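Local coordinates for thiamine-monophosphate kinase (Stenotrophomonas maltophilia, PDB 6XEP), which probably catalyses the ATP-dependent phosphorylation of thiamine monophosphate to thiamine diphosphate, the active form of vitamin B1, at residues 75-87 and 137-151. Numbering follows the deposited sequence.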
loop_
_atom_site.group_PDB
_atom_site.type_symbol
_atom_site.label_atom_id
_atom_site.label_comp_id
_atom_site.label_asym_id
_atom_site.label_seq_id
_atom_site.Cartn_x
_atom_site.Cartn_y
_atom_site.Cartn_z
ATOM N N THR A 75 -4.601 9.521 8.218
ATOM C CA THR A 75 -3.984 8.625 7.237
ATOM C C THR A 75 -5.040 8.051 6.291
ATOM O O THR A 75 -4.866 8.056 5.065
ATOM C CB THR A 75 -3.212 7.511 7.965
ATOM O OG1 THR A 75 -2.144 8.103 8.711
ATOM C CG2 THR A 75 -2.581 6.570 6.966
ATOM N N LEU A 76 -6.172 7.616 6.836
ATOM C CA LEU A 76 -7.241 7.117 5.975
ATOM C C LEU A 76 -7.946 8.253 5.231
ATOM O O LEU A 76 -8.331 8.088 4.070
ATOM C CB LEU A 76 -8.247 6.320 6.800
ATOM C CG LEU A 76 -9.478 5.777 6.077
ATOM C CD1 LEU A 76 -9.079 4.816 4.936
ATOM C CD2 LEU A 76 -10.377 5.069 7.093
ATOM N N ALA A 77 -8.143 9.401 5.884
ATOM C CA ALA A 77 -8.877 10.496 5.258
ATOM C C ALA A 77 -8.226 10.949 3.952
ATOM O O ALA A 77 -8.928 11.311 3.000
ATOM C CB ALA A 77 -8.984 11.676 6.226
ATOM N N VAL A 78 -6.894 10.969 3.895
ATOM C CA VAL A 78 -6.213 11.366 2.662
ATOM C C VAL A 78 -6.638 10.464 1.506
ATOM O O VAL A 78 -6.951 10.930 0.406
ATOM C CB VAL A 78 -4.687 11.347 2.862
ATOM C CG1 VAL A 78 -4.005 11.684 1.551
ATOM C CG2 VAL A 78 -4.309 12.348 3.932
ATOM N N ASN A 79 -6.664 9.154 1.745
ATOM C CA ASN A 79 -7.013 8.211 0.687
ATOM C C ASN A 79 -8.479 8.304 0.308
ATOM O O ASN A 79 -8.837 8.189 -0.873
ATOM C CB ASN A 79 -6.680 6.797 1.146
ATOM C CG ASN A 79 -5.212 6.537 1.140
ATOM O OD1 ASN A 79 -4.508 6.846 2.102
ATOM N ND2 ASN A 79 -4.717 5.996 0.035
ATOM N N LEU A 80 -9.352 8.455 1.304
ATOM C CA LEU A 80 -10.767 8.577 1.008
ATOM C C LEU A 80 -11.051 9.847 0.223
ATOM O O LEU A 80 -11.946 9.862 -0.624
ATOM C CB LEU A 80 -11.573 8.554 2.301
ATOM C CG LEU A 80 -11.621 7.212 3.023
ATOM C CD1 LEU A 80 -12.431 7.329 4.322
ATOM C CD2 LEU A 80 -12.211 6.125 2.099
ATOM N N SER A 81 -10.315 10.920 0.510
ATOM C CA SER A 81 -10.495 12.150 -0.249
ATOM C C SER A 81 -10.083 11.950 -1.709
ATOM O O SER A 81 -10.727 12.487 -2.621
ATOM C CB SER A 81 -9.694 13.274 0.397
ATOM O OG SER A 81 -9.867 14.462 -0.347
ATOM N N ASP A 82 -9.008 11.183 -1.939
ATOM C CA ASP A 82 -8.594 10.827 -3.297
ATOM C C ASP A 82 -9.703 10.060 -4.010
ATOM O O ASP A 82 -10.027 10.332 -5.172
ATOM C CB ASP A 82 -7.329 9.958 -3.263
ATOM C CG ASP A 82 -6.105 10.659 -2.685
ATOM O OD1 ASP A 82 -6.099 11.892 -2.518
ATOM O OD2 ASP A 82 -5.122 9.934 -2.401
ATOM N N LEU A 83 -10.278 9.064 -3.322
ATOM C CA LEU A 83 -11.357 8.282 -3.918
ATOM C C LEU A 83 -12.580 9.146 -4.171
ATOM O O LEU A 83 -13.271 8.965 -5.174
ATOM C CB LEU A 83 -11.734 7.108 -3.011
ATOM C CG LEU A 83 -10.699 5.985 -2.945
ATOM C CD1 LEU A 83 -11.204 4.873 -2.053
ATOM C CD2 LEU A 83 -10.409 5.457 -4.347
ATOM N N ALA A 84 -12.865 10.084 -3.265
ATOM C CA ALA A 84 -14.031 10.953 -3.434
ATOM C C ALA A 84 -13.955 11.750 -4.725
ATOM O O ALA A 84 -14.954 11.895 -5.447
ATOM C CB ALA A 84 -14.145 11.904 -2.243
ATOM N N ALA A 85 -12.774 12.290 -5.029
ATOM C CA ALA A 85 -12.607 13.133 -6.200
ATOM C C ALA A 85 -12.766 12.347 -7.480
ATOM O O ALA A 85 -12.934 12.945 -8.542
ATOM C CB ALA A 85 -11.230 13.813 -6.169
ATOM N N MET A 86 -12.704 11.018 -7.405
ATOM C CA MET A 86 -12.990 10.173 -8.552
ATOM C C MET A 86 -14.414 9.643 -8.546
ATOM O O MET A 86 -14.801 8.940 -9.480
ATOM C CB MET A 86 -11.991 9.019 -8.594
ATOM C CG MET A 86 -10.600 9.542 -8.831
ATOM S SD MET A 86 -9.472 8.190 -9.098
ATOM C CE MET A 86 -9.287 7.575 -7.444
ATOM N N GLY A 87 -15.210 10.000 -7.538
ATOM C CA GLY A 87 -16.564 9.484 -7.451
ATOM C C GLY A 87 -16.604 7.986 -7.237
ATOM O O GLY A 87 -17.562 7.324 -7.662
ATOM N N LEU A 137 3.159 5.649 7.923
ATOM C CA LEU A 137 1.879 4.984 7.733
ATOM C C LEU A 137 1.534 5.057 6.257
ATOM O O LEU A 137 1.364 6.152 5.706
ATOM C CB LEU A 137 0.796 5.648 8.585
ATOM C CG LEU A 137 1.267 5.768 10.041
ATOM C CD1 LEU A 137 1.900 7.095 10.435
ATOM C CD2 LEU A 137 0.185 5.484 10.938
ATOM N N SER A 138 1.449 3.904 5.608
ATOM C CA SER A 138 1.142 3.847 4.186
ATOM C C SER A 138 -0.174 3.107 4.012
ATOM O O SER A 138 -0.297 1.953 4.430
ATOM C CB SER A 138 2.256 3.147 3.411
ATOM O OG SER A 138 2.127 3.392 2.019
ATOM N N VAL A 139 -1.154 3.763 3.397
ATOM C CA VAL A 139 -2.465 3.163 3.198
ATOM C C VAL A 139 -2.727 3.054 1.706
ATOM O O VAL A 139 -2.432 3.972 0.934
ATOM C CB VAL A 139 -3.597 3.948 3.888
ATOM C CG1 VAL A 139 -4.968 3.482 3.372
ATOM C CG2 VAL A 139 -3.547 3.734 5.362
ATOM N N THR A 140 -3.238 1.905 1.300
ATOM C CA THR A 140 -3.725 1.702 -0.048
ATOM C C THR A 140 -5.219 1.499 0.071
ATOM O O THR A 140 -5.657 0.639 0.835
ATOM C CB THR A 140 -3.062 0.489 -0.698
ATOM O OG1 THR A 140 -1.651 0.695 -0.727
ATOM C CG2 THR A 140 -3.526 0.322 -2.129
ATOM N N ALA A 141 -5.995 2.297 -0.658
ATOM C CA ALA A 141 -7.443 2.198 -0.612
ATOM C C ALA A 141 -7.976 1.830 -1.990
ATOM O O ALA A 141 -7.548 2.382 -3.007
ATOM C CB ALA A 141 -8.070 3.493 -0.128
ATOM N N MET A 142 -8.907 0.888 -2.015
ATOM C CA MET A 142 -9.504 0.383 -3.245
ATOM C C MET A 142 -10.971 0.775 -3.271
ATOM O O MET A 142 -11.697 0.497 -2.317
ATOM C CB MET A 142 -9.382 -1.142 -3.339
ATOM C CG MET A 142 -8.003 -1.661 -3.710
ATOM S SD MET A 142 -7.486 -3.009 -2.627
ATOM C CE MET A 142 -7.262 -2.078 -1.128
ATOM N N GLY A 143 -11.399 1.426 -4.361
ATOM C CA GLY A 143 -12.780 1.807 -4.549
ATOM C C GLY A 143 -13.287 1.228 -5.863
ATOM O O GLY A 143 -12.516 0.704 -6.665
ATOM N N GLN A 144 -14.598 1.324 -6.078
ATOM C CA GLN A 144 -15.193 0.772 -7.284
ATOM C C GLN A 144 -16.053 1.820 -7.969
ATOM O O GLN A 144 -16.648 2.673 -7.307
ATOM C CB GLN A 144 -16.007 -0.482 -6.951
ATOM C CG GLN A 144 -15.116 -1.554 -6.348
ATOM C CD GLN A 144 -15.829 -2.851 -6.085
ATOM O OE1 GLN A 144 -15.785 -3.777 -6.907
ATOM N NE2 GLN A 144 -16.472 -2.944 -4.925
ATOM N N VAL A 145 -16.100 1.759 -9.301
ATOM C CA VAL A 145 -16.890 2.690 -10.105
ATOM C C VAL A 145 -17.599 1.926 -11.212
ATOM O O VAL A 145 -17.024 1.020 -11.824
ATOM C CB VAL A 145 -16.029 3.812 -10.726
ATOM C CG1 VAL A 145 -15.492 4.724 -9.672
ATOM C CG2 VAL A 145 -14.897 3.223 -11.559
ATOM N N GLY A 146 -18.852 2.294 -11.477
ATOM C CA GLY A 146 -19.534 1.755 -12.637
ATOM C C GLY A 146 -18.894 2.257 -13.917
ATOM O O GLY A 146 -18.111 3.205 -13.920
ATOM N N ARG A 147 -19.229 1.600 -15.027
ATOM C CA ARG A 147 -18.630 1.959 -16.308
ATOM C C ARG A 147 -18.917 3.417 -16.647
ATOM O O ARG A 147 -20.071 3.851 -16.633
ATOM C CB ARG A 147 -19.158 1.044 -17.419
ATOM N N GLY A 148 -17.854 4.180 -16.917
ATOM C CA GLY A 148 -17.969 5.576 -17.295
ATOM C C GLY A 148 -18.395 6.514 -16.192
ATOM O O GLY A 148 -18.626 7.698 -16.459
ATOM N N GLN A 149 -18.505 6.025 -14.962
ATOM C CA GLN A 149 -19.014 6.806 -13.845
ATOM C C GLN A 149 -17.929 7.569 -13.099
ATOM O O GLN A 149 -18.266 8.406 -12.260
ATOM C CB GLN A 149 -19.745 5.902 -12.849
ATOM C CG GLN A 149 -21.057 5.327 -13.372
ATOM C CD GLN A 149 -22.096 6.411 -13.568
ATOM O OE1 GLN A 149 -22.366 6.828 -14.699
ATOM N NE2 GLN A 149 -22.676 6.892 -12.460
ATOM N N ALA A 150 -16.653 7.290 -13.362
ATOM C CA ALA A 150 -15.583 7.971 -12.643
ATOM C C ALA A 150 -15.576 9.457 -12.973
ATOM O O ALA A 150 -15.801 9.856 -14.117
ATOM C CB ALA A 150 -14.222 7.361 -12.986
ATOM N N LEU A 151 -15.353 10.282 -11.957
ATOM C CA LEU A 151 -15.109 11.692 -12.186
ATOM C C LEU A 151 -13.669 11.892 -12.634
ATOM O O LEU A 151 -12.752 11.175 -12.204
ATOM C CB LEU A 151 -15.350 12.511 -10.919
ATOM C CG LEU A 151 -16.760 12.429 -10.332
ATOM C CD1 LEU A 151 -16.740 13.024 -8.937
ATOM C CD2 LEU A 151 -17.696 13.187 -11.238
HETATM O O HOH W 1 -19.305 8.327 -9.652
HETATM O O HOH W 2 -19.103 4.935 -7.466
#
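With chi1 of Asn79 at -74°, CG lies beside the backbone N and the carboxamide is turned onto Val139, crossing its side chain at a slant, while Thr75, whose CG2 is anti to its own N, meets the same valine one helical turn earlier. CG2 of Thr75 presses on CG2 of Val139 at 3.4 Å, a close methyl-methyl contact. Both ends of the Asn79 amide meet Val139: OD1 rests 3.5 Å from CB of Val139, and ND2 makes a weak, bent hydrogen bond to the O of Val139 (3.2 Å). ND2 also hydrogen-bonds OG1 of Thr52, a predicted magnesium ligand, so the buried amide links helix, strand and the probable metal site, to which Asp82, on the same helix, is also predicted to contribute. Farther along, the methyl of Ala141 touches both CB of Asn79 and CD1 of Leu83, and the isobutyl end of Leu83 reaches the backbone at Gly143, which has no side chain to hold it off.

At its C-terminal end the helix closes in a Schellman motif at Gly87, and the returning chain packs across it. Leu151 N donates to Met86 O at 2.9 Å, from above the carbonyl plane, and CB of Leu151 lies 3.4 Å from Ala85 O. One water joins Gly87 O to Gln149 O, so the turn after the strand is tied to the helix end.

Residues 75-85 of helix 68-85 run at 32° to residues 137-145 of strand 136-145, on one face of the mixed sheet of the PurM-like N-terminal domain. Strands 48-57 and 89-99 flank that strand, helix 104-120 packs beside Leu76 and Leu137, and OG1 of Thr140, on the face away from helix 68-85, hydrogen-bonds OG1 of Thr140 of the second subunit.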